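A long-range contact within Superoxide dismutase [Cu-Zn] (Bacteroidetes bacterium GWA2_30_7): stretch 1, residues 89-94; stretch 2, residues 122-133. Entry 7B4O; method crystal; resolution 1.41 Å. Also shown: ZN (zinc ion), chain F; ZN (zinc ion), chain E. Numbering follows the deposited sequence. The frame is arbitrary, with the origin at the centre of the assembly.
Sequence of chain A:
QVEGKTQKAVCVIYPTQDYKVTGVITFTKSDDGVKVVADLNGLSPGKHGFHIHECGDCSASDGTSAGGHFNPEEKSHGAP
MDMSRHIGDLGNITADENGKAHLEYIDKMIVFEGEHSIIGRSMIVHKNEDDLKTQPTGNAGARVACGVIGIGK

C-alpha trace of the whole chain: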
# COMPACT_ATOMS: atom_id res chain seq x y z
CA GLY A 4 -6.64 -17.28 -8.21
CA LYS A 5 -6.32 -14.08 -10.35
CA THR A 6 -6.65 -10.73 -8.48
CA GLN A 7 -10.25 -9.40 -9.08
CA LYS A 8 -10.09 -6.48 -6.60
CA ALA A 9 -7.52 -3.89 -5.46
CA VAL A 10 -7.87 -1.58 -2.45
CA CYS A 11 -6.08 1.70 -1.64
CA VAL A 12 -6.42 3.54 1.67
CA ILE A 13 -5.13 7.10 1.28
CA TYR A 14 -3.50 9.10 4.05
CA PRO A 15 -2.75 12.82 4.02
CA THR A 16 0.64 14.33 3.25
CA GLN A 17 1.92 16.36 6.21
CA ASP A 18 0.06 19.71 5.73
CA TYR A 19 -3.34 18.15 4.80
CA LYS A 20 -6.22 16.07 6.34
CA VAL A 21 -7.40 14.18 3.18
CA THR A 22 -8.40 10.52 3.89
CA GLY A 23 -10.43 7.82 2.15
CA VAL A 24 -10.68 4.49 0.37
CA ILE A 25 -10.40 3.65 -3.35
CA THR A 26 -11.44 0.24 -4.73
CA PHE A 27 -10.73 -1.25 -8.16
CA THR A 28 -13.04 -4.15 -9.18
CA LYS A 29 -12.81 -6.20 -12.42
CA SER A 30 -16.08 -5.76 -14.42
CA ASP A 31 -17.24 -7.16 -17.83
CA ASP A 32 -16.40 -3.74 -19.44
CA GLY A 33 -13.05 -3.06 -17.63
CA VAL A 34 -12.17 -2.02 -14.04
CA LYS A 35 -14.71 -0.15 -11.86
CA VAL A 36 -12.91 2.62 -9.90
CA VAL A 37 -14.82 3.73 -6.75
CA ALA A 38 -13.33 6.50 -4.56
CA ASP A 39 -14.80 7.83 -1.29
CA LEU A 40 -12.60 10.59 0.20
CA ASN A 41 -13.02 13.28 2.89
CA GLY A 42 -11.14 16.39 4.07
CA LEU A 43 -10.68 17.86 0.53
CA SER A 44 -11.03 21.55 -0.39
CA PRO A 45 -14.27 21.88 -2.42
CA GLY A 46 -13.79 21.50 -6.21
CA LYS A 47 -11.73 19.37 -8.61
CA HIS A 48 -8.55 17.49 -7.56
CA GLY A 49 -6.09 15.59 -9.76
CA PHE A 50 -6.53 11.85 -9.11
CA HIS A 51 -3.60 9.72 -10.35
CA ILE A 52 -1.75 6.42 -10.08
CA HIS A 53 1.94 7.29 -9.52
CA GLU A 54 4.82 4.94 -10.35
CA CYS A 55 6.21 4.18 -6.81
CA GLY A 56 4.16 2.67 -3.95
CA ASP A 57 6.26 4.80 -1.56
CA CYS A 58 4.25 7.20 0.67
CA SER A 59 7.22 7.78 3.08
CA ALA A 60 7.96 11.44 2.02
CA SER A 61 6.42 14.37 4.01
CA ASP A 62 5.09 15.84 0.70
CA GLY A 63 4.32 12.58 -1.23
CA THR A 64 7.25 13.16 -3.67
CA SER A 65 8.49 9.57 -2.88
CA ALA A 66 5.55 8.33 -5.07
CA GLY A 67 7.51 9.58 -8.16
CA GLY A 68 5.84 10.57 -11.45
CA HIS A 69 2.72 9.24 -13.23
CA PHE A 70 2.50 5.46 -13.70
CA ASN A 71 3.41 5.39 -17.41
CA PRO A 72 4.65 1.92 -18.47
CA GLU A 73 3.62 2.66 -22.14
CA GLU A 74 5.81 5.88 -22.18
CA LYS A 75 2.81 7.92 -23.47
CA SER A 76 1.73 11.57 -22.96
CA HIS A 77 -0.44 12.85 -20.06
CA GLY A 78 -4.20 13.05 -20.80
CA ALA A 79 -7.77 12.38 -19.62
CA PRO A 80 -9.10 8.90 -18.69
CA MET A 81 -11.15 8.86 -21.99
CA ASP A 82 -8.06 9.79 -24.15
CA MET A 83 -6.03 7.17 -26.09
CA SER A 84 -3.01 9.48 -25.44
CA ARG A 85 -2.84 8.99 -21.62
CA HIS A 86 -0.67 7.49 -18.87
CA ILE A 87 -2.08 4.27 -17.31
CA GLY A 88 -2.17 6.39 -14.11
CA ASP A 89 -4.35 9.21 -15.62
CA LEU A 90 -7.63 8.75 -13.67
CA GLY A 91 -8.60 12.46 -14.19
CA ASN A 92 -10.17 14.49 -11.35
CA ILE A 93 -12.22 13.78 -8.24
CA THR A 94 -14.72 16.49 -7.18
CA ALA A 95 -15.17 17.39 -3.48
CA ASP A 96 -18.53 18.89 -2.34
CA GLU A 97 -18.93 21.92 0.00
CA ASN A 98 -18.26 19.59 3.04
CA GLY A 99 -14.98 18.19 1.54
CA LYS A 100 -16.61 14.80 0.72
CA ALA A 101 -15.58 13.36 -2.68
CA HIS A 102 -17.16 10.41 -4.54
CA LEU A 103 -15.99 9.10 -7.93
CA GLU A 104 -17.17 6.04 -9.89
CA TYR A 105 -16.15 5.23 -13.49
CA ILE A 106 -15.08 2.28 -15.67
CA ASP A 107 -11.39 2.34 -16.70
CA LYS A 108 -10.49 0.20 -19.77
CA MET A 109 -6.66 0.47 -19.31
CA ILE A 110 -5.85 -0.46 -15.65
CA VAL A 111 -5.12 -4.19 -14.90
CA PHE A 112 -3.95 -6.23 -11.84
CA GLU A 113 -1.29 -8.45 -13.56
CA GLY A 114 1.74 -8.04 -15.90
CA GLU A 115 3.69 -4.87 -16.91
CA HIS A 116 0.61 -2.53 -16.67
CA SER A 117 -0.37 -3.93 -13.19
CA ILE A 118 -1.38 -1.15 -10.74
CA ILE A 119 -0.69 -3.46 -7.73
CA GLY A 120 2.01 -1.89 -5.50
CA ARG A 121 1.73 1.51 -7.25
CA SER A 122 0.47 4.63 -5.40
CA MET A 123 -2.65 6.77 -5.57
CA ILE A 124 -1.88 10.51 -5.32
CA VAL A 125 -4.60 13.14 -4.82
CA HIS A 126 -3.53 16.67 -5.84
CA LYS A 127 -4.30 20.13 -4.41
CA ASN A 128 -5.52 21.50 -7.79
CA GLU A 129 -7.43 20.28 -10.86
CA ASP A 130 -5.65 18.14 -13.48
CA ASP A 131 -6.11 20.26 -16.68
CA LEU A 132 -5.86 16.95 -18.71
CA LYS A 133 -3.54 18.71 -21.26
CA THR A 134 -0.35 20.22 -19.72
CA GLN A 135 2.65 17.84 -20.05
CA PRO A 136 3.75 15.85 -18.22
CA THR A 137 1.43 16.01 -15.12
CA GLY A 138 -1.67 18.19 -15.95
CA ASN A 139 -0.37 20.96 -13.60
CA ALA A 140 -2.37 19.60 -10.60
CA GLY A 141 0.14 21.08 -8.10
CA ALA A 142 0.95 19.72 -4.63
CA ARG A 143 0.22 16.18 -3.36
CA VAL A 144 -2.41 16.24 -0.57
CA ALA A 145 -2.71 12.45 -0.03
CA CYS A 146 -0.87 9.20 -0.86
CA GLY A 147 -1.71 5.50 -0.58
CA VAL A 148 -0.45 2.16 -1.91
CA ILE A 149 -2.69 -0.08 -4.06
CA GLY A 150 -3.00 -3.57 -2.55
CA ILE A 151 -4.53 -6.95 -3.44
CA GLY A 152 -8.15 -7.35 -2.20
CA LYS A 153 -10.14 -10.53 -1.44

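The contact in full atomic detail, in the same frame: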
# COMPACT_ATOMS: atom_id res chain seq x y z
N ASP A 89 -3.54 7.98 -15.42
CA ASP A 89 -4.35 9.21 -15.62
C ASP A 89 -5.82 8.94 -15.35
O ASP A 89 -6.57 8.66 -16.29
CB ASP A 89 -4.10 9.81 -17.00
CG ASP A 89 -2.72 10.39 -17.15
OD1 ASP A 89 -2.02 10.58 -16.10
OD2 ASP A 89 -2.33 10.66 -18.31
N LEU A 90 -6.23 9.02 -14.08
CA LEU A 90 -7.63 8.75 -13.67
C LEU A 90 -8.40 10.07 -13.52
O LEU A 90 -9.51 10.03 -13.00
CB LEU A 90 -7.66 7.94 -12.37
CG LEU A 90 -6.74 6.72 -12.30
CD1 LEU A 90 -7.10 5.88 -11.09
CD2 LEU A 90 -6.78 5.85 -13.55
N GLY A 91 -7.87 11.18 -14.05
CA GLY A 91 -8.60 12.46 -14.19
C GLY A 91 -8.69 13.23 -12.89
O GLY A 91 -7.65 13.45 -12.24
N ASN A 92 -9.91 13.65 -12.54
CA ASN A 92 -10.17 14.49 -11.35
C ASN A 92 -11.23 13.82 -10.48
O ASN A 92 -12.14 13.15 -11.02
CB ASN A 92 -10.63 15.90 -11.71
CG ASN A 92 -9.50 16.69 -12.32
OD1 ASN A 92 -8.57 17.08 -11.62
ND2 ASN A 92 -9.55 16.91 -13.62
N ILE A 93 -11.13 14.07 -9.18
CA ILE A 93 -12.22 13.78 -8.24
C ILE A 93 -12.74 15.13 -7.72
O ILE A 93 -11.93 16.03 -7.48
CB ILE A 93 -11.77 12.82 -7.13
CG1 ILE A 93 -12.97 12.37 -6.30
CG2 ILE A 93 -10.66 13.41 -6.28
CD1 ILE A 93 -12.69 11.21 -5.38
N THR A 94 -14.05 15.25 -7.60
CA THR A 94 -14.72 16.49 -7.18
C THR A 94 -15.16 16.35 -5.72
O THR A 94 -15.90 15.40 -5.41
CB THR A 94 -15.89 16.85 -8.10
OG1 THR A 94 -15.37 16.99 -9.42
CG2 THR A 94 -16.59 18.13 -7.68
N SER A 122 1.11 3.69 -6.34
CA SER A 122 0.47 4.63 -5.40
C SER A 122 -0.71 5.34 -6.05
O SER A 122 -0.70 5.58 -7.25
CB SER A 122 1.46 5.63 -4.89
OG SER A 122 2.15 6.26 -5.96
N MET A 123 -1.67 5.73 -5.23
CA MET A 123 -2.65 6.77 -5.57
C MET A 123 -2.13 8.07 -4.97
O MET A 123 -1.70 8.08 -3.80
CB MET A 123 -4.04 6.45 -5.02
CG MET A 123 -4.76 5.32 -5.76
SD MET A 123 -5.04 5.71 -7.50
CE MET A 123 -5.84 7.30 -7.39
N ILE A 124 -2.17 9.13 -5.77
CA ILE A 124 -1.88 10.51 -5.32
C ILE A 124 -3.11 11.35 -5.63
O ILE A 124 -3.61 11.31 -6.74
CB ILE A 124 -0.62 11.08 -5.99
CG1 ILE A 124 0.65 10.36 -5.54
CG2 ILE A 124 -0.51 12.57 -5.73
CD1 ILE A 124 1.02 10.60 -4.06
N VAL A 125 -3.57 12.10 -4.63
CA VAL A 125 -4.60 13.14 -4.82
C VAL A 125 -3.87 14.48 -4.76
O VAL A 125 -3.01 14.67 -3.90
CB VAL A 125 -5.75 13.03 -3.81
CG1 VAL A 125 -6.81 14.08 -4.06
CG2 VAL A 125 -6.34 11.63 -3.82
N HIS A 126 -4.20 15.37 -5.69
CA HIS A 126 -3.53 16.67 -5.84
C HIS A 126 -4.36 17.81 -5.26
O HIS A 126 -5.58 17.69 -5.11
CB HIS A 126 -3.19 16.91 -7.31
CG HIS A 126 -2.09 16.06 -7.83
ND1 HIS A 126 -0.77 16.42 -7.68
CD2 HIS A 126 -2.09 14.88 -8.51
CE1 HIS A 126 -0.00 15.48 -8.24
NE2 HIS A 126 -0.78 14.53 -8.77
N LYS A 127 -3.68 18.91 -4.97
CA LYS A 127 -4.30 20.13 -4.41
C LYS A 127 -5.22 20.76 -5.45
O LYS A 127 -6.31 21.22 -5.08
CB LYS A 127 -3.21 21.11 -3.96
CG LYS A 127 -3.75 22.40 -3.37
CD LYS A 127 -2.68 23.36 -2.92
CE LYS A 127 -3.25 24.73 -2.58
NZ LYS A 127 -4.56 24.64 -1.90
N ASN A 128 -4.79 20.80 -6.71
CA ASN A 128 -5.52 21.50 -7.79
C ASN A 128 -6.02 20.51 -8.83
O ASN A 128 -5.72 19.31 -8.77
CB ASN A 128 -4.63 22.58 -8.41
CG ASN A 128 -4.18 23.58 -7.38
OD1 ASN A 128 -4.95 23.99 -6.49
ND2 ASN A 128 -2.91 23.95 -7.45
N GLU A 129 -6.81 21.03 -9.75
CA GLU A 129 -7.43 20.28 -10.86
C GLU A 129 -6.33 19.85 -11.83
O GLU A 129 -5.39 20.63 -12.11
CB GLU A 129 -8.47 21.19 -11.50
CG GLU A 129 -9.17 20.58 -12.70
CD GLU A 129 -10.27 21.48 -13.25
OE1 GLU A 129 -10.62 22.49 -12.58
OE2 GLU A 129 -10.76 21.19 -14.35
N ASP A 130 -6.43 18.63 -12.33
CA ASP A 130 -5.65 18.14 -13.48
C ASP A 130 -6.29 18.75 -14.73
O ASP A 130 -7.47 18.47 -14.97
CB ASP A 130 -5.67 16.62 -13.50
CG ASP A 130 -4.95 15.94 -14.65
OD1 ASP A 130 -4.61 16.63 -15.64
OD2 ASP A 130 -4.75 14.73 -14.57
N ASP A 131 -5.54 19.56 -15.49
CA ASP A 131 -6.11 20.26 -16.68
C ASP A 131 -6.21 19.30 -17.87
O ASP A 131 -6.75 19.72 -18.89
CB ASP A 131 -5.35 21.54 -17.01
CG ASP A 131 -3.94 21.36 -17.52
OD1 ASP A 131 -3.62 20.25 -17.99
OD2 ASP A 131 -3.18 22.34 -17.45
N LEU A 132 -5.72 18.06 -17.72
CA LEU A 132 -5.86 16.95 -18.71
C LEU A 132 -5.05 17.22 -19.99
O LEU A 132 -5.19 16.43 -20.94
CB LEU A 132 -7.34 16.74 -19.04
CG LEU A 132 -8.29 16.61 -17.85
CD1 LEU A 132 -9.73 16.45 -18.31
CD2 LEU A 132 -7.89 15.47 -16.96
N LYS A 133 -4.20 18.25 -20.01
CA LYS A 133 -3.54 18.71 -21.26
C LYS A 133 -2.07 19.05 -21.04
O LYS A 133 -1.27 18.70 -21.92
CB LYS A 133 -4.27 19.92 -21.85
CG LYS A 133 -5.70 19.64 -22.30
CD LYS A 133 -5.81 18.65 -23.43
CE LYS A 133 -7.23 18.48 -23.94
NZ LYS A 133 -7.30 17.41 -24.96
ZN ZN F . -0.39 11.55 -16.39
ZN ZN E . -0.26 13.16 -10.05
O HOH W 1 -5.77 12.48 -15.82

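The strongest evidence of association between the two stretches is a pair of hydrogen bonds made by one side chain. Asn-92, whose CA-to-CB bond points toward the second stretch, brings its carboxamide alongside the backbone of Asp-130. The backbone N of Asp-130 donates to OD1 of Asn-92 at 2.7 Å with an N-H...acceptor angle of 159°, and ND2 of Asn-92 donates to the backbone O of Asp-130 at 2.9 Å with an angle of 176°. Both lengths are short and both angles are open, so the amide serves as acceptor and donor to the two polar backbone groups of a single residue. This pairing also fixes the orientation of the amide, since exchanging its O and N would set donor against donor and acceptor against acceptor. The closest CA pair in the register, Asn-92 with Asp-130 at 6.2 Å between CA atoms, falls at the same place, and Asn-92 has the largest area covered by the opposing stretch, 78 Å² of its surface.

A water adds an indirect link. It donates to OD2 of Asp-130 at 2.8 Å and accepts a weak hydrogen bond from the backbone N of Gly-91 at 3.0 Å. The other carboxylate oxygen of Asp-130, OD1, accepts from the backbone N of Leu-132 at 2.8 Å and 149°, a bond within the loop that ties the carboxylate to the backbone two residues on.

Packing contacts are looser. CD1 of Leu-90 lies 4.1 Å from SD of Met-123; both CA-to-CB bonds point sideways, but the ends of the two side chains come nearer. Ile-93 and Val-125 meet at 4.5 Å between CG2 of Ile-93 and CG1 of Val-125, a marginal apolar contact across strands whose CA atoms there are 8.4 Å apart. Leu-132 reaches back with CD2, 4.2 Å from CA of Gly-91 and 4.0 Å from ND2 of Asn-92. Gly-91 has a phi of 78°, a value that by itself favours glycine. At the loop, CA of Glu-129 approaches OD1 of Asn-92 to 3.5 Å, next to the hydrogen-bonded N of Asp-130.

Metal coordination involves each stretch separately. OD1 of Asp-89 binds the chain F zinc ion at 1.9 Å, and NE2 of His-126 binds the chain E zinc ion at 1.9 Å; the remaining ligands of both ions lie elsewhere in the structure. Neither ion bridges the stretches, whose total buried surface is a modest 311 Å².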